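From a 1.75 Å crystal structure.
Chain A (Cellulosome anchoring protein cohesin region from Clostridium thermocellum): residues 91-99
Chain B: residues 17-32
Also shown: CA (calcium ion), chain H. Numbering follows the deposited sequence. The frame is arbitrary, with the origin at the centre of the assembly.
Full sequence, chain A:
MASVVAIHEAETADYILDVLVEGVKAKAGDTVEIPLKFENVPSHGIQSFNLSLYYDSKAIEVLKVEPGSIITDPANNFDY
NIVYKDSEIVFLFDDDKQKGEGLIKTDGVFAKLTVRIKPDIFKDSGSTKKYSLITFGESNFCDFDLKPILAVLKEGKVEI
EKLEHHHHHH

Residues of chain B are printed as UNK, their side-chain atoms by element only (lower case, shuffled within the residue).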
# COMPACT_ATOMS: atom_id res chain seq x y z
N PHE A 91 -0.34 1.97 1.61
CA PHE A 91 -1.60 1.24 1.61
C PHE A 91 -1.31 -0.25 1.68
O PHE A 91 -0.35 -0.73 1.08
CB PHE A 91 -2.36 1.48 0.31
CG PHE A 91 -2.70 2.91 0.07
CD1 PHE A 91 -3.91 3.41 0.51
CD2 PHE A 91 -1.84 3.74 -0.60
CE1 PHE A 91 -4.25 4.75 0.29
CE2 PHE A 91 -2.18 5.07 -0.84
CZ PHE A 91 -3.40 5.55 -0.39
N LEU A 92 -2.15 -0.98 2.41
CA LEU A 92 -2.12 -2.42 2.40
C LEU A 92 -3.54 -2.96 2.30
O LEU A 92 -4.42 -2.64 3.13
CB LEU A 92 -1.45 -2.92 3.67
CG LEU A 92 -1.36 -4.45 3.73
CD1 LEU A 92 -0.38 -5.00 2.69
CD2 LEU A 92 -0.93 -4.84 5.13
N PHE A 93 -3.75 -3.81 1.30
CA PHE A 93 -5.02 -4.50 1.13
C PHE A 93 -4.79 -5.98 1.10
O PHE A 93 -3.83 -6.45 0.49
CB PHE A 93 -5.66 -4.08 -0.19
CG PHE A 93 -6.82 -4.94 -0.57
CD1 PHE A 93 -8.08 -4.67 -0.08
CD2 PHE A 93 -6.64 -6.05 -1.37
CE1 PHE A 93 -9.16 -5.50 -0.39
CE2 PHE A 93 -7.70 -6.90 -1.68
CZ PHE A 93 -8.98 -6.61 -1.18
N ASP A 94 -5.67 -6.74 1.76
CA ASP A 94 -5.67 -8.17 1.65
C ASP A 94 -7.10 -8.65 1.88
O ASP A 94 -7.76 -8.22 2.82
CB ASP A 94 -4.77 -8.79 2.71
CG ASP A 94 -4.84 -10.30 2.75
OD1 ASP A 94 -4.58 -10.93 1.71
OD2 ASP A 94 -5.19 -10.88 3.84
N ASP A 95 -7.58 -9.54 1.02
CA ASP A 95 -8.84 -10.26 1.26
C ASP A 95 -8.66 -11.22 2.44
O ASP A 95 -8.28 -12.37 2.29
CB ASP A 95 -9.28 -10.94 -0.01
CG ASP A 95 -10.57 -11.71 0.16
OD1 ASP A 95 -11.32 -11.34 1.08
OD2 ASP A 95 -10.83 -12.65 -0.62
N ASP A 96 -8.97 -10.70 3.62
CA ASP A 96 -8.54 -11.25 4.90
C ASP A 96 -8.95 -12.68 5.18
O ASP A 96 -8.23 -13.41 5.83
CB ASP A 96 -9.08 -10.32 5.98
CG ASP A 96 -8.60 -10.66 7.37
OD1 ASP A 96 -7.37 -10.72 7.62
OD2 ASP A 96 -9.49 -10.89 8.22
N LYS A 97 -10.11 -13.09 4.67
CA LYS A 97 -10.63 -14.42 4.97
C LYS A 97 -10.07 -15.51 4.08
O LYS A 97 -10.24 -16.71 4.37
CB LYS A 97 -12.14 -14.40 4.91
CG LYS A 97 -12.74 -13.50 5.97
CD LYS A 97 -14.23 -13.35 5.81
CE LYS A 97 -14.80 -12.49 6.93
NZ LYS A 97 -14.38 -13.01 8.27
N GLN A 98 -9.38 -15.12 3.00
CA GLN A 98 -8.60 -16.06 2.23
C GLN A 98 -9.37 -17.18 1.56
O GLN A 98 -8.83 -18.26 1.40
CB GLN A 98 -7.51 -16.70 3.08
CG GLN A 98 -6.63 -15.69 3.79
CD GLN A 98 -5.82 -14.84 2.83
OE1 GLN A 98 -5.53 -15.25 1.70
NE2 GLN A 98 -5.46 -13.63 3.27
N LYS A 99 -10.57 -16.87 1.08
CA LYS A 99 -11.41 -17.85 0.43
C LYS A 99 -11.79 -17.36 -0.95
O LYS A 99 -12.71 -17.89 -1.55
CB LYS A 99 -12.68 -18.11 1.26
CG LYS A 99 -12.40 -18.72 2.62
CD LYS A 99 -13.64 -19.28 3.27
CE LYS A 99 -13.28 -20.08 4.52
NZ LYS A 99 -14.48 -20.70 5.16
N UNK B 17 7.28 -9.32 1.84
CA UNK B 17 6.30 -8.54 1.12
C UNK B 17 4.92 -9.17 1.27
O UNK B 17 4.71 -10.04 2.14
c UNK B 17 6.69 -8.38 -0.37
n UNK B 17 7.49 -9.71 -2.26
c UNK B 17 6.76 -9.70 -1.12
o UNK B 17 6.21 -10.71 -0.69
N UNK B 18 3.97 -8.72 0.45
CA UNK B 18 2.61 -9.16 0.63
C UNK B 18 2.47 -10.68 0.57
O UNK B 18 1.59 -11.24 1.21
c UNK B 18 1.27 -8.45 -2.92
c UNK B 18 1.46 -7.08 -0.16
c UNK B 18 2.18 -8.84 -1.83
c UNK B 18 1.64 -8.56 -0.42
N UNK B 19 3.29 -11.37 -0.22
CA UNK B 19 3.14 -12.82 -0.27
C UNK B 19 3.36 -13.45 1.11
O UNK B 19 2.69 -14.44 1.47
o UNK B 19 3.65 -13.04 -2.61
c UNK B 19 4.05 -13.46 -1.31
N UNK B 20 4.32 -12.94 1.87
CA UNK B 20 4.55 -13.46 3.20
C UNK B 20 3.38 -13.17 4.13
O UNK B 20 3.05 -13.97 5.00
c UNK B 20 7.01 -13.14 2.88
o UNK B 20 7.44 -12.19 2.21
o UNK B 20 7.45 -14.30 2.82
c UNK B 20 5.81 -12.86 3.77
N UNK B 21 2.77 -12.01 3.94
CA UNK B 21 1.59 -11.65 4.73
C UNK B 21 0.41 -12.57 4.45
O UNK B 21 -0.26 -13.08 5.38
o UNK B 21 -2.89 -7.91 7.54
c UNK B 21 0.10 -9.60 5.24
c UNK B 21 0.19 -9.55 6.62
c UNK B 21 -1.91 -8.47 6.76
c UNK B 21 1.21 -10.20 4.40
c UNK B 21 -0.81 -9.00 7.37
c UNK B 21 -1.01 -9.04 4.63
c UNK B 21 -2.03 -8.47 5.39
N UNK B 22 0.12 -12.79 3.18
CA UNK B 22 -0.96 -13.69 2.80
C UNK B 22 -0.69 -15.10 3.29
O UNK B 22 -1.60 -15.76 3.86
c UNK B 22 -1.57 -12.28 0.78
c UNK B 22 -2.14 -14.72 0.85
c UNK B 22 -1.13 -13.70 1.27
N UNK B 23 0.55 -15.58 3.14
CA UNK B 23 0.92 -16.90 3.64
C UNK B 23 0.77 -17.01 5.17
O UNK B 23 0.26 -18.03 5.68
c UNK B 23 1.79 -18.93 1.36
c UNK B 23 2.50 -17.65 1.73
c UNK B 23 2.33 -17.28 3.22
c UNK B 23 3.98 -17.76 1.41
N UNK B 24 1.20 -16.00 5.90
CA UNK B 24 1.04 -15.99 7.35
C UNK B 24 -0.45 -16.12 7.73
O UNK B 24 -0.82 -16.92 8.60
c UNK B 24 3.74 -14.51 10.47
s UNK B 24 2.28 -15.57 10.42
c UNK B 24 1.31 -14.49 9.37
c UNK B 24 1.60 -14.69 7.91
N UNK B 25 -1.28 -15.29 7.10
CA UNK B 25 -2.73 -15.36 7.33
C UNK B 25 -3.29 -16.73 7.06
O UNK B 25 -4.09 -17.27 7.88
n UNK B 25 -5.55 -9.66 6.16
c UNK B 25 -3.48 -14.30 6.51
c UNK B 25 -4.60 -10.57 6.97
c UNK B 25 -4.58 -12.05 6.49
c UNK B 25 -3.50 -12.92 7.15
N UNK B 26 -2.94 -17.31 5.91
CA UNK B 26 -3.45 -18.64 5.58
C UNK B 26 -2.93 -19.68 6.52
O UNK B 26 -3.62 -20.62 6.86
n UNK B 26 -3.16 -18.25 -1.08
c UNK B 26 -3.43 -18.46 1.70
n UNK B 26 -4.63 -16.48 -1.13
c UNK B 26 -3.81 -18.14 3.16
c UNK B 26 -3.06 -19.01 4.14
n UNK B 26 -4.12 -17.51 0.85
c UNK B 26 -3.97 -17.41 -0.46
N UNK B 27 -1.69 -19.52 6.96
CA UNK B 27 -1.12 -20.48 7.87
C UNK B 27 -1.84 -20.45 9.22
O UNK B 27 -2.18 -21.52 9.75
o UNK B 27 3.22 -23.06 12.01
c UNK B 27 1.09 -20.97 9.09
c UNK B 27 2.50 -22.37 11.04
c UNK B 27 1.92 -22.04 8.75
c UNK B 27 1.02 -20.59 10.42
c UNK B 27 2.62 -22.73 9.71
c UNK B 27 1.70 -21.29 11.39
c UNK B 27 0.37 -20.19 8.02
N UNK B 28 -2.10 -19.27 9.76
CA UNK B 28 -2.78 -19.16 11.06
C UNK B 28 -4.22 -19.67 10.94
O UNK B 28 -4.75 -20.25 11.88
c UNK B 28 -3.56 -17.63 12.91
c UNK B 28 -1.05 -15.92 12.07
c UNK B 28 -2.71 -17.75 11.63
c UNK B 28 -1.26 -17.40 11.95
N UNK B 29 -4.83 -19.51 9.76
CA UNK B 29 -6.18 -20.01 9.54
C UNK B 29 -6.21 -21.50 9.26
O UNK B 29 -7.28 -22.09 9.17
c UNK B 29 -8.32 -17.75 9.60
c UNK B 29 -7.52 -17.16 7.29
c UNK B 29 -7.15 -17.84 8.61
c UNK B 29 -6.83 -19.29 8.36
N UNK B 30 -5.03 -22.07 9.10
CA UNK B 30 -4.86 -23.46 8.72
C UNK B 30 -5.44 -23.70 7.33
O UNK B 30 -5.82 -24.80 6.97
n UNK B 30 -3.51 -27.54 8.96
c UNK B 30 -5.18 -25.85 9.60
n UNK B 30 -3.46 -29.42 7.66
c UNK B 30 -3.73 -28.13 7.79
c UNK B 30 -3.75 -26.13 9.25
c UNK B 30 -5.46 -24.40 9.79
n UNK B 30 -4.24 -27.44 6.76
N UNK B 31 -5.47 -22.64 6.52
CA UNK B 31 -5.78 -22.80 5.10
C UNK B 31 -4.61 -23.47 4.40
O UNK B 31 -4.78 -24.20 3.41
c UNK B 31 -6.01 -21.53 2.93
c UNK B 31 -6.20 -21.46 4.45
c UNK B 31 -8.13 -19.84 4.65
c UNK B 31 -7.67 -21.20 4.81
N UNK B 32 -3.40 -23.25 4.92
CA UNK B 32 -2.25 -24.09 4.58
C UNK B 32 -1.70 -24.69 5.88
O UNK B 32 -1.86 -24.12 6.97
c UNK B 32 -1.59 -22.85 2.47
c UNK B 32 -1.11 -23.31 3.86
c UNK B 32 0.56 -21.31 4.14
c UNK B 32 -0.59 -22.17 4.74
CA CA H . 9.10 -13.58 1.14
O HOH W 1 7.68 -12.97 -0.72

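Position 17 has four side-chain atoms: two carbons, the second carrying one oxygen and one nitrogen. That is an amide on a short stem, Asn B17. It caps the helix, its OD1 accepting from the backbone N of position 19 at 3.0 Å.

Position 18 has four carbons, forked at the first, one arm two carbons long. One carbon meets Leu A92. This is Ile B18, with CG2 4.0 Å from Leu A92 CD1.

Position 19 has one carbon and one oxygen, Ser B19. It does not reach this stretch of chain A.

Position 20 has two carbons, the second carrying two oxygens. This is a carboxylate, Asp B20. Both oxygens bind the calcium ion, OD1 at 2.5 Å and OD2 at 2.4 Å. OD2 also accepts from Asn B17 N at 2.9 Å.

Position 21 has one carbon, then a six-carbon ring bearing an oxygen. The ring meets Leu A92 and Asp A94. This is Tyr B21. Its CE2 is 3.8 Å from Leu A92 CD2 and 3.8 Å from Asp A94 CB. The leucine methyl makes an off-centre CH-pi contact with the ring.

Position 22 has three carbons, the first carrying the other two, which touch Asp A94 and Gln A98: Val B22. CG2 lies 3.4 Å from Asp A94 OD1, and CG1 lies 3.5 Å from Gln A98 OE1.

Position 23 has four carbons forked at the second, Leu B23. Its CA-to-CB bond points away from the chain A stretch.

Position 24 has two carbons, a sulfur and a last carbon, unbranched: Met B24. It makes no contact here.

Position 25 has four carbons in a row ending in nitrogen, which meets two acidic side chains of chain A. This is Lys B25. NZ forms salt bridges to Asp A94 OD2 and Asp A96 OD1, each at 2.6 Å. The second is less sure, because Asp A96 OD1 is modelled too close to Lys B25 CE.

Position 26 has three carbons, a nitrogen, then a carbon with two more nitrogens. It meets Gln A98: Arg B26. NE donates to Gln A98 OE1 at 2.8 Å. NH2 adds a weak bond to the same OE1 at 3.2 Å.

Position 27 has one carbon, then a six-carbon ring with one oxygen, out of reach: Tyr B27.

Position 28 has four carbons forked at the first, one arm longer, also out of reach: Ile B28.

Position 29 has four carbons forked at the second and touches Gln A98: Leu B29. CD1 is 3.9 Å from Gln A98 CG.

Position 30 has three carbons, a nitrogen, then a carbon carrying two nitrogens, without contact: Arg B30. Its phi is positive, in a Schellman motif.

Position 31 has four carbons forked at the first, one arm longer, touching Gln A98: Ile B31. CD1 packs 3.6 Å from Gln A98 CB.

Position 32 has four carbons, forked likewise, without contact: Ile B32.

The strand brings Leu A92 and Asp A94 to the helix. The turn then presents Asp A96 and Gln A98. Lys B25 bridges both aspartates. Gln A98 OE1 meets the guanidinium edge of Arg B26, while Leu B29 and Ile B31 pack against its aliphatic part.

Chain B 17-32: NISDYVLMKRYILRII
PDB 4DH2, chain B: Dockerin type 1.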